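Local coordinates for hemolysin BL lytic component L1 (PDB 7NMQ), which is one of the lytic components of the Bacillus cereus enterotoxin hemolysin BL, an alpha-helical pore-forming toxin, and probably contributes to lysis of target-cell membranes, at residues Tyr95-Leu98 with Val99-Val102; Phe333-Ile336 with Pro337-Leu340; Ala164-Ala167 with Gly168-Ala171. One frame throughout, in Å; residues are numbered along the deposited sequence.

Contacts 1 and 2 face each other at one end of this elongated helical molecule, their centres about 10 Å apart. Leu-98 CB of contact 1 meets Leu-340 CD1 of contact 2 at 3.8 Å, and Val-102 CG1 lies 3.7 Å from Pro-337 CG, so helix 45-103 and helix 330-357 pack directly. Contact 3, the end of the short helix 161-169, sits on the opposite side of the chain's centre. Its centre is about 75 Å from that of contact 1 and about 74 Å from that of contact 2. A bound PEG fragment, probably from the crystallisation liquor, lies near the side chain of Leu-335 in contact 2.

Contact 1: Tyr95-Leu98 with Val99-Val102; sequences YDTL and VETV
Val-99 lies one helical turn beyond Tyr-95, and its CG2 methyl rests over a face of the tyrosine ring. Starting at CB, the tyrosine side chain leaves with CG anti to the backbone N (chi1 176°), and the ring comes up beside the next turn. CE1 and CE2 flank the methyl about equally; CZ is closest to it, 3.6 Å from Val-99 CG2, and OH still lies within packing distance. The methyl is 3.9 Å from the ring centroid and 19° off the normal, displaced toward the rim: a CH-pi contact.

Behind the side chains the i to i+4 bonds of an alpha-helix continue. Val-99 N gives Tyr-95 O a nearly straight bond of 2.9 Å. Thr-101 adds a side-chain bond to this pattern: its OG1 donates to Leu-98 O at 2.8 Å, and Val-102 N reaches the same oxygen at 3.2 Å from the same face of the carbonyl plane. The hydrogen of the threonine hydroxyl is thus used inside its own helix. Glu-100 reaches forward along the helix, where its OE2 forms a salt bridge with Lys-104.

This is the last part of helix 45-103, near the turn into helix 107-154. Leu-98, Thr-101 and Val-102 pack on Leu-110 of that helix, while Tyr-95 meets Leu-340 and makes a cation-pi contact with Lys-344 on helix 330-357.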
ATOM      1  N   TYR A  95      12.897  13.977 -26.431  1.00 12.38           N
ATOM      2  CA  TYR A  95      11.888  14.918 -26.970  1.00 12.50           C
ATOM      3  C   TYR A  95      12.506  15.782 -28.062  1.00 12.66           C
ATOM      4  O   TYR A  95      11.918  15.925 -29.162  1.00 12.60           O
ATOM      5  CB  TYR A  95      11.344  15.793 -25.835  1.00 13.29           C
ATOM      6  CG  TYR A  95      10.378  16.852 -26.312  1.00 14.27           C
ATOM      7  CD1 TYR A  95       9.060  16.551 -26.625  1.00 14.17           C
ATOM      8  CD2 TYR A  95      10.799  18.147 -26.544  1.00 15.81           C
ATOM      9  CE1 TYR A  95       8.169  17.539 -27.029  1.00 17.32           C
ATOM     10  CE2 TYR A  95       9.917  19.142 -26.943  1.00 16.68           C
ATOM     11  CZ  TYR A  95       8.603  18.838 -27.217  1.00 17.48           C
ATOM     12  OH  TYR A  95       7.792  19.856 -27.651  1.00 22.42           O
ATOM     13  N   ASP A  96      13.630  16.430 -27.791  1.00 13.43           N
ATOM     14  CA  ASP A  96      14.159  17.366 -28.824  1.00 14.12           C
ATOM     15  C   ASP A  96      14.495  16.635 -30.149  1.00 14.25           C
ATOM     16  O   ASP A  96      14.273  17.224 -31.238  1.00 14.75           O
ATOM     17  CB  ASP A  96      15.373  18.127 -28.325  1.00 15.93           C
ATOM     18  CG  ASP A  96      15.069  19.240 -27.347  1.00 19.54           C
ATOM     19  OD1 ASP A  96      13.884  19.657 -27.264  1.00 22.97           O
ATOM     20  OD2 ASP A  96      16.028  19.681 -26.661  1.00 24.82           O
ATOM     21  N   THR A  97      15.031  15.428 -30.086  1.00 13.27           N
ATOM     22  CA  THR A  97      15.345  14.605 -31.264  1.00 12.96           C
ATOM     23  C   THR A  97      14.044  14.268 -31.990  1.00 13.04           C
ATOM     24  O   THR A  97      14.007  14.307 -33.246  1.00 14.35           O
ATOM     25  CB  THR A  97      16.123  13.332 -30.945  1.00 13.66           C
ATOM     26  OG1 THR A  97      17.316  13.739 -30.288  1.00 16.18           O
ATOM     27  CG2 THR A  97      16.428  12.488 -32.153  1.00 14.95           C
ATOM     28  N   LEU A  98      13.014  13.840 -31.265  1.00 11.91           N
ATOM     29  CA  LEU A  98      11.751  13.481 -31.938  1.00 12.58           C
ATOM     30  C   LEU A  98      11.208  14.725 -32.656  1.00 12.72           C
ATOM     31  O   LEU A  98      10.771  14.603 -33.799  1.00 13.27           O
ATOM     32  CB  LEU A  98      10.738  12.939 -30.935  1.00 12.41           C
ATOM     33  CG  LEU A  98      11.183  11.702 -30.162  1.00 15.05           C
ATOM     34  CD1 LEU A  98      10.226  11.333 -29.033  1.00 18.05           C
ATOM     35  CD2 LEU A  98      11.422  10.553 -31.074  1.00 18.05           C
ATOM     36  N   VAL A  99      11.184  15.871 -32.006  1.00 12.51           N
ATOM     37  CA  VAL A  99      10.695  17.108 -32.669  1.00 12.38           C
ATOM     38  C   VAL A  99      11.571  17.414 -33.907  1.00 13.24           C
ATOM     39  O   VAL A  99      11.004  17.801 -34.948  1.00 13.36           O
ATOM     40  CB  VAL A  99      10.618  18.274 -31.659  1.00 13.54           C
ATOM     41  CG1 VAL A  99      10.350  19.601 -32.367  1.00 16.54           C
ATOM     42  CG2 VAL A  99       9.537  18.000 -30.629  1.00 14.37           C
ATOM     43  N   GLU A 100      12.890  17.277 -33.789  1.00 12.98           N
ATOM     44  CA  GLU A 100      13.880  17.541 -34.869  1.00 14.02           C
ATOM     45  C   GLU A 100      13.561  16.623 -36.057  1.00 13.69           C
ATOM     46  O   GLU A 100      13.555  17.076 -37.195  1.00 14.10           O
ATOM     47  CB  GLU A 100      15.301  17.312 -34.343  1.00 16.01           C
ATOM     48  CG  GLU A 100      16.391  17.426 -35.395  1.00 19.18           C
ATOM     49  CD  GLU A 100      17.761  16.966 -34.883  1.00 22.45           C
ATOM     50  OE1 GLU A 100      17.855  16.476 -33.689  1.00 26.46           O
ATOM     51  OE2 GLU A 100      18.733  17.003 -35.683  1.00 25.83           O
ATOM     52  N   THR A 101      13.331  15.345 -35.800  1.00 13.35           N
ATOM     53  CA  THR A 101      13.083  14.402 -36.896  1.00 13.36           C
ATOM     54  C   THR A 101      11.795  14.784 -37.618  1.00 13.45           C
ATOM     55  O   THR A 101      11.727  14.577 -38.832  1.00 15.39           O
ATOM     56  CB  THR A 101      13.043  12.943 -36.446  1.00 13.29           C
ATOM     57  OG1 THR A 101      11.957  12.765 -35.533  1.00 15.68           O
ATOM     58  CG2 THR A 101      14.363  12.497 -35.859  1.00 16.00           C
ATOM     59  N   VAL A 102      10.805  15.324 -36.935  1.00 12.54           N
ATOM     60  CA  VAL A 102       9.591  15.807 -37.634  1.00 12.90           C
ATOM     61  C   VAL A 102       9.969  17.014 -38.495  1.00 13.68           C
ATOM     62  O   VAL A 102       9.576  17.070 -39.697  1.00 14.45           O
ATOM     63  CB  VAL A 102       8.460  16.136 -36.655  1.00 13.42           C
ATOM     64  CG1 VAL A 102       7.328  16.848 -37.386  1.00 13.67           C
ATOM     65  CG2 VAL A 102       8.012  14.851 -35.974  1.00 14.13           C
TER
HETATM   66  O   HOH W   1      18.277  16.810 -31.318  1.00 34.36           O

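Contact 2: Phe333-Ile336 with Pro337-Leu340; sequences FSLI and PDDL
Pro-337 follows Ile-336 in mid-helix and makes a proline kink in helix 330-357. Having no N-H, Pro-337 N cannot bond to Phe-333 O in the turn before; its CD lies 4.1 Å from that oxygen and 3.2 Å from Ser-334 O. The backbone adjusts on both sides. Ile-336 N bonds back three residues to Phe-333 O, and Asp-338 N likewise takes Leu-335 O at 2.9 Å, approaching from above the carbonyl plane rather than along a lone pair. Regular i to i+4 bonding resumes with Leu-340 N, which reaches Ile-336 O at 3.1 Å in the carbonyl plane; Asp-339 N adds a weak bond to that oxygen.

Among the side chains, Ile-336 touches Pro-337 and, one turn on, Leu-340. Its CB meets Pro-337 CD at 3.6 Å. The CG2 branch, anti to the backbone N, extends along the helix to Leu-340 CD1 at 4.0 Å, and the two side chains pass each other at a slant. Ile-336 also packs on Leu-110 and Leu-321, and Phe-333 on Ile-325, placing this face among helices 107-154 and 275-325.

On the polar face, Asp-339 OD1 has a weak bond to Asn-2 N near the chain's start. A water close to Asp-339 OD2, at a short 2.5 Å, also donates weakly to Leu-335 O, a tentative link between carboxylate and kink carbonyl.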
ATOM      1  N   PHE A 333       1.936  14.393 -40.641  1.00 14.77           N
ATOM      2  CA  PHE A 333       3.278  14.174 -40.040  1.00 13.51           C
ATOM      3  C   PHE A 333       3.722  15.415 -39.269  1.00 13.95           C
ATOM      4  O   PHE A 333       4.224  15.331 -38.157  1.00 13.22           O
ATOM      5  CB  PHE A 333       4.240  13.752 -41.142  1.00 13.78           C
ATOM      6  CG  PHE A 333       5.608  13.393 -40.645  1.00 13.18           C
ATOM      7  CD1 PHE A 333       5.894  12.118 -40.197  1.00 13.55           C
ATOM      8  CD2 PHE A 333       6.636  14.311 -40.720  1.00 12.95           C
ATOM      9  CE1 PHE A 333       7.163  11.810 -39.723  1.00 14.19           C
ATOM     10  CE2 PHE A 333       7.899  13.999 -40.250  1.00 13.29           C
ATOM     11  CZ  PHE A 333       8.165  12.740 -39.775  1.00 13.56           C
ATOM     12  N   SER A 334       3.520  16.587 -39.852  1.00 13.78           N
ATOM     13  CA  SER A 334       3.917  17.873 -39.237  1.00 14.22           C
ATOM     14  C   SER A 334       3.152  18.145 -37.939  1.00 14.15           C
ATOM     15  O   SER A 334       3.572  19.061 -37.173  1.00 15.36           O
ATOM     16  CB  SER A 334       3.719  19.000 -40.227  1.00 15.79           C
ATOM     17  OG  SER A 334       2.347  19.380 -40.350  1.00 17.79           O
ATOM     18  N   LEU A 335       2.033  17.475 -37.687  1.00 13.93           N
ATOM     19  CA  LEU A 335       1.223  17.704 -36.451  1.00 15.32           C
ATOM     20  C   LEU A 335       1.669  16.809 -35.304  1.00 14.59           C
ATOM     21  O   LEU A 335       1.216  17.033 -34.167  1.00 15.53           O
ATOM     22  CB  LEU A 335      -0.259  17.504 -36.749  1.00 17.34           C
ATOM     23  CG  LEU A 335      -0.803  18.416 -37.852  1.00 18.45           C
ATOM     24  CD1 LEU A 335      -2.289  18.170 -38.064  1.00 22.26           C
ATOM     25  CD2 LEU A 335      -0.544  19.899 -37.540  1.00 18.94           C
ATOM     26  N   ILE A 336       2.522  15.837 -35.550  1.00 13.38           N
ATOM     27  CA  ILE A 336       2.964  14.889 -34.473  1.00 13.53           C
ATOM     28  C   ILE A 336       3.506  15.673 -33.286  1.00 14.07           C
ATOM     29  O   ILE A 336       3.287  15.301 -32.132  1.00 14.18           O
ATOM     30  CB  ILE A 336       3.963  13.864 -35.026  1.00 14.05           C
ATOM     31  CG1 ILE A 336       3.271  12.886 -35.974  1.00 14.20           C
ATOM     32  CG2 ILE A 336       4.680  13.125 -33.918  1.00 14.73           C
ATOM     33  CD1 ILE A 336       4.246  12.068 -36.815  1.00 14.54           C
ATOM     34  N   PRO A 337       4.202  16.813 -33.452  1.00 13.58           N
ATOM     35  CA  PRO A 337       4.726  17.510 -32.276  1.00 13.73           C
ATOM     36  C   PRO A 337       3.629  17.942 -31.287  1.00 14.73           C
ATOM     37  O   PRO A 337       3.965  18.177 -30.154  1.00 15.55           O
ATOM     38  CB  PRO A 337       5.542  18.664 -32.853  1.00 14.55           C
ATOM     39  CG  PRO A 337       5.984  18.122 -34.183  1.00 15.40           C
ATOM     40  CD  PRO A 337       4.755  17.382 -34.682  1.00 15.15           C
ATOM     41  N   ASP A 338       2.367  18.132 -31.711  1.00 14.38           N
ATOM     42  CA  ASP A 338       1.282  18.436 -30.741  1.00 14.98           C
ATOM     43  C   ASP A 338       1.190  17.298 -29.711  1.00 15.33           C
ATOM     44  O   ASP A 338       1.063  17.565 -28.511  1.00 15.57           O
ATOM     45  CB  ASP A 338      -0.083  18.618 -31.409  1.00 16.74           C
ATOM     46  CG  ASP A 338      -0.227  19.840 -32.297  1.00 18.77           C
ATOM     47  OD1 ASP A 338       0.450  20.843 -32.024  1.00 20.66           O
ATOM     48  OD2 ASP A 338      -1.060  19.758 -33.251  1.00 21.98           O
ATOM     49  N   ASP A 339       1.261  16.063 -30.176  1.00 14.72           N
ATOM     50  CA  ASP A 339       1.144  14.873 -29.310  1.00 14.93           C
ATOM     51  C   ASP A 339       2.419  14.735 -28.485  1.00 14.86           C
ATOM     52  O   ASP A 339       2.329  14.376 -27.294  1.00 15.01           O
ATOM     53  CB  ASP A 339       0.847  13.654 -30.179  1.00 16.52           C
ATOM     54  CG  ASP A 339      -0.443  13.824 -30.980  1.00 19.91           C
ATOM     55  OD1 ASP A 339      -1.443  14.337 -30.400  1.00 26.96           O
ATOM     56  OD2 ASP A 339      -0.435  13.504 -32.200  1.00 28.17           O
ATOM     57  N   LEU A 340       3.571  15.041 -29.064  1.00 12.97           N
ATOM     58  CA  LEU A 340       4.833  14.985 -28.299  1.00 12.64           C
ATOM     59  C   LEU A 340       4.790  16.013 -27.169  1.00 13.26           C
ATOM     60  O   LEU A 340       5.266  15.688 -26.073  1.00 14.41           O
ATOM     61  CB  LEU A 340       6.051  15.185 -29.188  1.00 13.88           C
ATOM     62  CG  LEU A 340       6.220  14.154 -30.304  1.00 14.69           C
ATOM     63  CD1 LEU A 340       7.319  14.586 -31.259  1.00 14.92           C
ATOM     64  CD2 LEU A 340       6.512  12.769 -29.766  1.00 17.19           C
TER
HETATM   65  O   HOH W   2      -0.840  15.263 -33.895  1.00 31.10           O

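Contact 3: Ala164-Ala167 with Gly168-Ala171; sequences AILA and GQQA
Leu-166 O receives both Gln-169 N and Gln-170 N where helix 161-169 runs out. These backbone bonds carry the contact. Gln-170 N arrives at 3.0 Å in the carbonyl plane, in the alpha-helical i to i+4 pattern; Gln-169 N, three residues on, comes at 2.9 Å from well above that plane. Just before these, Gly-168 N bonds to Ala-164 O at 2.9 Å and, weakly, to Ile-165 O, which also has a weak bond from Gln-169 N. The helix therefore ends in a mixture of three- and four-residue steps, with bent bonds. Gln-170 is the first residue to leave helical backbone angles, and its extended conformation (phi -141°, psi 114°) turns the chain away.

Weaker polar contacts accompany this departure. Ala-167 CA approaches Gln-170 O at 3.5 Å in a CA-H...O contact. With Ala-171 N 4.1 Å from Ala-167 O, the next four-residue bond is not made; instead a water donates to Ala-167 O at 2.8 Å and, more weakly, to Gly-168 O. Solvent thus takes up carbonyls at the helix's C-terminal end.

Side-chain packing between the segments is slight. The methylenes of Gln-169 lie against backbone carbonyls of the preceding turn, CB 3.4 Å from Leu-166 O and CG 3.6 Å from Ile-165 O. With CG beside the backbone N (chi1 -59°) and an extended chain, the amide stands out beside the turn of Ile-165 and Leu-166, and its NE2 makes a weak bond to Asp-43 O.

Leu-166, which is buried, packs on Leu-44, on Val-280 of helix 275-325 and on Ile-173 of helix 173-200, while Ala-167 touches Ile-173 and Pro-174 just beyond the turn.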
ATOM      1  N   ALA A 164     -10.904 -20.173  23.526  1.00 12.45           N
ATOM      2  CA  ALA A 164     -11.970 -20.934  24.206  1.00 13.83           C
ATOM      3  C   ALA A 164     -11.449 -21.489  25.541  1.00 13.11           C
ATOM      4  O   ALA A 164     -12.220 -21.595  26.493  1.00 13.13           O
ATOM      5  CB  ALA A 164     -12.426 -22.053  23.313  1.00 15.01           C
ATOM      6  N   ILE A 165     -10.170 -21.819  25.626  1.00 12.57           N
ATOM      7  CA  ILE A 165      -9.607 -22.282  26.915  1.00 12.70           C
ATOM      8  C   ILE A 165      -9.648 -21.109  27.889  1.00 11.58           C
ATOM      9  O   ILE A 165     -10.120 -21.253  29.032  1.00 12.42           O
ATOM     10  CB  ILE A 165      -8.198 -22.849  26.745  1.00 13.53           C
ATOM     11  CG1 ILE A 165      -8.258 -24.112  25.904  1.00 14.45           C
ATOM     12  CG2 ILE A 165      -7.519 -23.086  28.078  1.00 15.25           C
ATOM     13  CD1 ILE A 165      -6.929 -24.605  25.491  1.00 16.60           C
ATOM     14  N   LEU A 166      -9.210 -19.944  27.474  1.00 11.48           N
ATOM     15  CA  LEU A 166      -9.234 -18.794  28.368  1.00 12.02           C
ATOM     16  C   LEU A 166     -10.678 -18.419  28.728  1.00 11.82           C
ATOM     17  O   LEU A 166     -10.944 -18.081  29.909  1.00 12.18           O
ATOM     18  CB  LEU A 166      -8.482 -17.643  27.717  1.00 12.53           C
ATOM     19  CG  LEU A 166      -7.007 -17.880  27.453  1.00 13.44           C
ATOM     20  CD1 LEU A 166      -6.414 -16.701  26.700  1.00 14.65           C
ATOM     21  CD2 LEU A 166      -6.244 -18.130  28.743  1.00 14.98           C
ATOM     22  N   ALA A 167     -11.626 -18.472  27.798  1.00 11.87           N
ATOM     23  CA  ALA A 167     -13.042 -18.165  28.056  1.00 12.26           C
ATOM     24  C   ALA A 167     -13.644 -19.209  28.999  1.00 12.48           C
ATOM     25  O   ALA A 167     -14.577 -18.897  29.727  1.00 14.59           O
ATOM     26  CB  ALA A 167     -13.799 -18.124  26.741  1.00 12.81           C
ATOM     27  N   GLY A 168     -13.093 -20.420  29.013  1.00 12.18           N
ATOM     28  CA  GLY A 168     -13.528 -21.428  29.976  1.00 13.01           C
ATOM     29  C   GLY A 168     -13.140 -21.014  31.385  1.00 12.91           C
ATOM     30  O   GLY A 168     -13.852 -21.328  32.337  1.00 15.91           O
ATOM     31  N   GLN A 169     -12.072 -20.267  31.524  1.00 13.29           N
ATOM     32  CA  GLN A 169     -11.591 -19.756  32.830  1.00 14.01           C
ATOM     33  C   GLN A 169     -12.263 -18.447  33.246  1.00 14.74           C
ATOM     34  O   GLN A 169     -12.321 -18.194  34.462  1.00 15.75           O
ATOM     35  CB  GLN A 169     -10.084 -19.528  32.813  1.00 15.82           C
ATOM     36  CG  GLN A 169      -9.303 -20.781  32.502  1.00 17.51           C
ATOM     37  CD  GLN A 169      -7.812 -20.586  32.540  1.00 22.30           C
ATOM     38  OE1 GLN A 169      -7.302 -19.502  32.821  1.00 27.22           O
ATOM     39  NE2 GLN A 169      -7.104 -21.674  32.286  1.00 27.35           N
ATOM     40  N   GLN A 170     -12.638 -17.563  32.319  1.00 14.53           N
ATOM     41  CA  GLN A 170     -13.167 -16.196  32.610  1.00 13.90           C
ATOM     42  C   GLN A 170     -14.292 -15.872  31.634  1.00 13.42           C
ATOM     43  O   GLN A 170     -14.031 -15.778  30.401  1.00 13.76           O
ATOM     44  CB  GLN A 170     -12.071 -15.137  32.518  1.00 15.26           C
ATOM     45  CG  GLN A 170     -11.006 -15.293  33.595  1.00 17.40           C
ATOM     46  CD  GLN A 170     -10.143 -14.069  33.783  1.00 19.37           C
ATOM     47  OE1 GLN A 170      -8.925 -14.171  33.913  1.00 25.27           O
ATOM     48  NE2 GLN A 170     -10.767 -12.908  33.843  1.00 19.02           N
ATOM     49  N   ALA A 171     -15.497 -15.734  32.143  1.00 20.18           N
ATOM     50  CA  ALA A 171     -16.738 -15.595  31.353  1.00 20.46           C
ATOM     51  C   ALA A 171     -16.790 -14.263  30.619  1.00 19.75           C
ATOM     52  O   ALA A 171     -17.596 -14.167  29.706  1.00 20.85           O
ATOM     53  CB  ALA A 171     -17.925 -15.774  32.282  1.00 21.21           C
TER
HETATM   54  O   HOH W   3     -15.433 -18.988  32.371  1.00 19.57           O